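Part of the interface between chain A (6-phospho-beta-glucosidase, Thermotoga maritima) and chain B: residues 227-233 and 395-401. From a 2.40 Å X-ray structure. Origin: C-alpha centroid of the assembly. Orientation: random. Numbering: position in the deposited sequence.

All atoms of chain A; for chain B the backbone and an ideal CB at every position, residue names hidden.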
# COMPACT_ATOMS: atom_id res chain seq x y z
N ASP A 227 -34.82 14.41 8.85
CA ASP A 227 -33.68 14.02 9.65
C ASP A 227 -33.62 12.52 9.77
O ASP A 227 -34.65 11.83 9.76
CB ASP A 227 -33.86 14.62 11.05
CG ASP A 227 -33.91 16.13 11.02
OD1 ASP A 227 -33.48 16.70 9.98
OD2 ASP A 227 -34.38 16.82 11.96
N PHE A 228 -32.41 12.03 9.95
CA PHE A 228 -32.23 10.62 10.15
C PHE A 228 -32.89 10.28 11.46
O PHE A 228 -32.73 11.00 12.43
CB PHE A 228 -30.76 10.35 10.12
CG PHE A 228 -30.16 10.68 8.84
CD1 PHE A 228 -29.67 11.98 8.61
CD2 PHE A 228 -30.08 9.72 7.83
CE1 PHE A 228 -29.08 12.31 7.38
CE2 PHE A 228 -29.50 10.02 6.60
CZ PHE A 228 -28.98 11.33 6.37
N PRO A 229 -33.70 9.25 11.47
CA PRO A 229 -34.33 8.80 12.72
C PRO A 229 -33.29 8.25 13.71
O PRO A 229 -32.14 7.99 13.34
CB PRO A 229 -35.35 7.77 12.25
CG PRO A 229 -34.92 7.38 10.87
CD PRO A 229 -34.08 8.46 10.29
N THR A 230 -33.68 8.14 14.97
CA THR A 230 -32.80 7.66 16.03
C THR A 230 -32.16 6.30 15.75
O THR A 230 -30.97 6.13 16.02
CB THR A 230 -33.59 7.69 17.38
OG1 THR A 230 -33.92 9.06 17.71
CG2 THR A 230 -32.71 7.21 18.56
N TRP A 231 -32.91 5.35 15.22
CA TRP A 231 -32.38 4.03 14.95
C TRP A 231 -31.17 4.08 14.00
O TRP A 231 -30.26 3.26 14.07
CB TRP A 231 -33.53 3.18 14.44
CG TRP A 231 -34.11 3.64 13.16
CD1 TRP A 231 -35.30 4.31 12.97
CD2 TRP A 231 -33.55 3.45 11.86
NE1 TRP A 231 -35.50 4.53 11.63
CE2 TRP A 231 -34.44 4.00 10.93
CE3 TRP A 231 -32.40 2.81 11.39
CZ2 TRP A 231 -34.23 3.94 9.58
CZ3 TRP A 231 -32.17 2.78 10.05
CH2 TRP A 231 -33.08 3.34 9.15
N PHE A 232 -31.16 5.11 13.15
CA PHE A 232 -30.11 5.34 12.15
C PHE A 232 -28.74 5.56 12.80
O PHE A 232 -27.71 4.98 12.42
CB PHE A 232 -30.48 6.53 11.24
CG PHE A 232 -29.38 6.90 10.24
CD1 PHE A 232 -29.29 6.25 9.02
CD2 PHE A 232 -28.45 7.87 10.54
CE1 PHE A 232 -28.27 6.55 8.13
CE2 PHE A 232 -27.39 8.17 9.67
CZ PHE A 232 -27.31 7.52 8.46
N TYR A 233 -28.74 6.43 13.79
CA TYR A 233 -27.55 6.68 14.61
C TYR A 233 -27.12 5.50 15.47
O TYR A 233 -25.93 5.27 15.59
CB TYR A 233 -27.75 7.96 15.45
CG TYR A 233 -27.84 9.21 14.57
CD1 TYR A 233 -26.76 9.58 13.76
CD2 TYR A 233 -29.00 10.01 14.54
CE1 TYR A 233 -26.81 10.71 12.94
CE2 TYR A 233 -29.07 11.15 13.70
CZ TYR A 233 -27.96 11.49 12.92
OH TYR A 233 -27.97 12.59 12.08
N UNK B 395 -33.93 3.07 0.89
CA UNK B 395 -33.83 4.38 1.51
C UNK B 395 -34.07 4.19 3.03
O UNK B 395 -34.68 3.19 3.47
CB UNK B 395 -34.83 5.36 0.89
N UNK B 396 -33.63 5.17 3.81
CA UNK B 396 -33.83 5.24 5.25
C UNK B 396 -35.29 4.98 5.63
O UNK B 396 -35.56 4.20 6.57
CB UNK B 396 -33.39 6.61 5.77
N UNK B 397 -36.23 5.56 4.88
CA UNK B 397 -37.67 5.45 5.20
C UNK B 397 -38.24 4.03 5.08
O UNK B 397 -39.28 3.75 5.66
CB UNK B 397 -38.46 6.38 4.28
N UNK B 398 -37.58 3.14 4.34
CA UNK B 398 -38.08 1.78 4.21
C UNK B 398 -37.21 0.75 4.93
O UNK B 398 -37.60 -0.40 5.02
CB UNK B 398 -38.19 1.41 2.73
N UNK B 399 -36.03 1.14 5.41
CA UNK B 399 -35.05 0.16 5.90
C UNK B 399 -35.58 -0.68 7.07
O UNK B 399 -35.41 -1.92 7.08
CB UNK B 399 -33.77 0.88 6.33
N UNK B 400 -36.23 -0.02 8.03
CA UNK B 400 -36.65 -0.71 9.23
C UNK B 400 -37.71 -1.76 8.93
O UNK B 400 -37.60 -2.89 9.36
CB UNK B 400 -37.18 0.29 10.26
N UNK B 401 -38.75 -1.37 8.20
CA UNK B 401 -39.79 -2.31 7.82
C UNK B 401 -39.27 -3.45 6.95
O UNK B 401 -39.69 -4.60 7.13
CB UNK B 401 -40.91 -1.57 7.08

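Nothing of the chain A stretch comes within 5.5 Å of the ideal CB of position 395. Chain A therefore sets no condition here, but the backbone does: the carbonyl O of 395 accepts a hydrogen bond from N of 398 (3.0 Å), which closes a local turn, and short polar side chains such as Asp, Asn, Ser or Thr suit a residue at such a turn. The deposited residue is Asp395(B), whose OD2 is hydrogen-bonded elsewhere in the structure.

Position 396 faces three residues of chain A. Its CB points toward chain A and sits 4.7 Å from CH2 of Trp231(A), 4.9 Å from CD of Pro229(A) and 5.0 Å from CD2 of Phe228(A). These surroundings are carbon and offer a side chain no polar partner, so a compact aliphatic residue suits: Val, Ile or perhaps Leu. It is Val396(B), with chi1 in the t well, and its two methyls divide the pocket. CG1 packs on CD of Pro229(A) at 3.4 Å and on CZ2 of Trp231(A) at 3.8 Å, while CG2 approaches the edge of the Phe228(A) ring (CD2, 4.1 Å) and CD1 of Phe232(A), also at 4.1 Å. Its carbonyl O lies at the edge of the indole, 3.3 Å from CZ2 of Trp231(A), a close contact but no hydrogen bond.

At 397 and 398 the CA-to-CB bonds point away from chain A, leaving room for many polar residues. Glu397(B) and Asp398(B) occupy them and make no contact with the other stretch; OD2 of Asp398(B) is hydrogen-bonded elsewhere in the structure.

Position 399 turns back toward chain A, and its ideal CB is already 3.8 Å from CH2 of Trp231(A). A CB alone achieves van der Waals contact, so a small residue such as Ala is a natural choice. Ala399(B) is found, its methyl touching the indole at that same 3.8 Å.

At 400 the CB again points toward chain A, 4.7 Å from CE2 of Trp231(A), with the indole's five-membered ring available beyond. A long side chain with an aliphatic stem, such as Lys, Arg, Met or Gln, could lie over that surface. Lys400(B) does so: its CD stands 3.9 Å from the centroid of the five-membered ring of Trp231(A), 16° off the normal, a CH-pi contact over the face. The methylenes supply the apolar contact, and NZ finds its hydrogen bond elsewhere.

Position 401 is out of reach, so helix-compatible polar residues fit; it is Asp401(B).

Chain B (395-401) DVEDAKD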
# COMPACT_ATOMS: atom_id res chain seq x y z
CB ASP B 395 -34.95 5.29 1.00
CG ASP B 395 -34.62 5.96 -0.33
OD1 ASP B 395 -33.58 5.63 -0.94
OD2 ASP B 395 -35.34 6.85 -0.81
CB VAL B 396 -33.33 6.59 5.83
CG1 VAL B 396 -33.86 6.87 7.24
CG2 VAL B 396 -31.80 6.64 5.83
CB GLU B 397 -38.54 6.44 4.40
CG GLU B 397 -38.64 6.12 2.90
CD GLU B 397 -39.60 7.03 2.17
OE1 GLU B 397 -40.80 7.09 2.54
OE2 GLU B 397 -39.17 7.70 1.23
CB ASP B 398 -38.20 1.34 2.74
CG ASP B 398 -39.06 2.29 1.89
OD1 ASP B 398 -40.26 2.48 2.17
OD2 ASP B 398 -38.61 2.88 0.89
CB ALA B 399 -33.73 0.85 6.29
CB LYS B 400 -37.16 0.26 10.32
CG LYS B 400 -36.19 0.37 11.50
CD LYS B 400 -36.88 0.89 12.77
CE LYS B 400 -36.41 0.13 14.02
NZ LYS B 400 -37.58 -0.63 14.68
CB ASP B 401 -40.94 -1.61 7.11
CG ASP B 401 -41.89 -0.93 8.08
OD1 ASP B 401 -41.78 -1.17 9.31
OD2 ASP B 401 -42.78 -0.15 7.71
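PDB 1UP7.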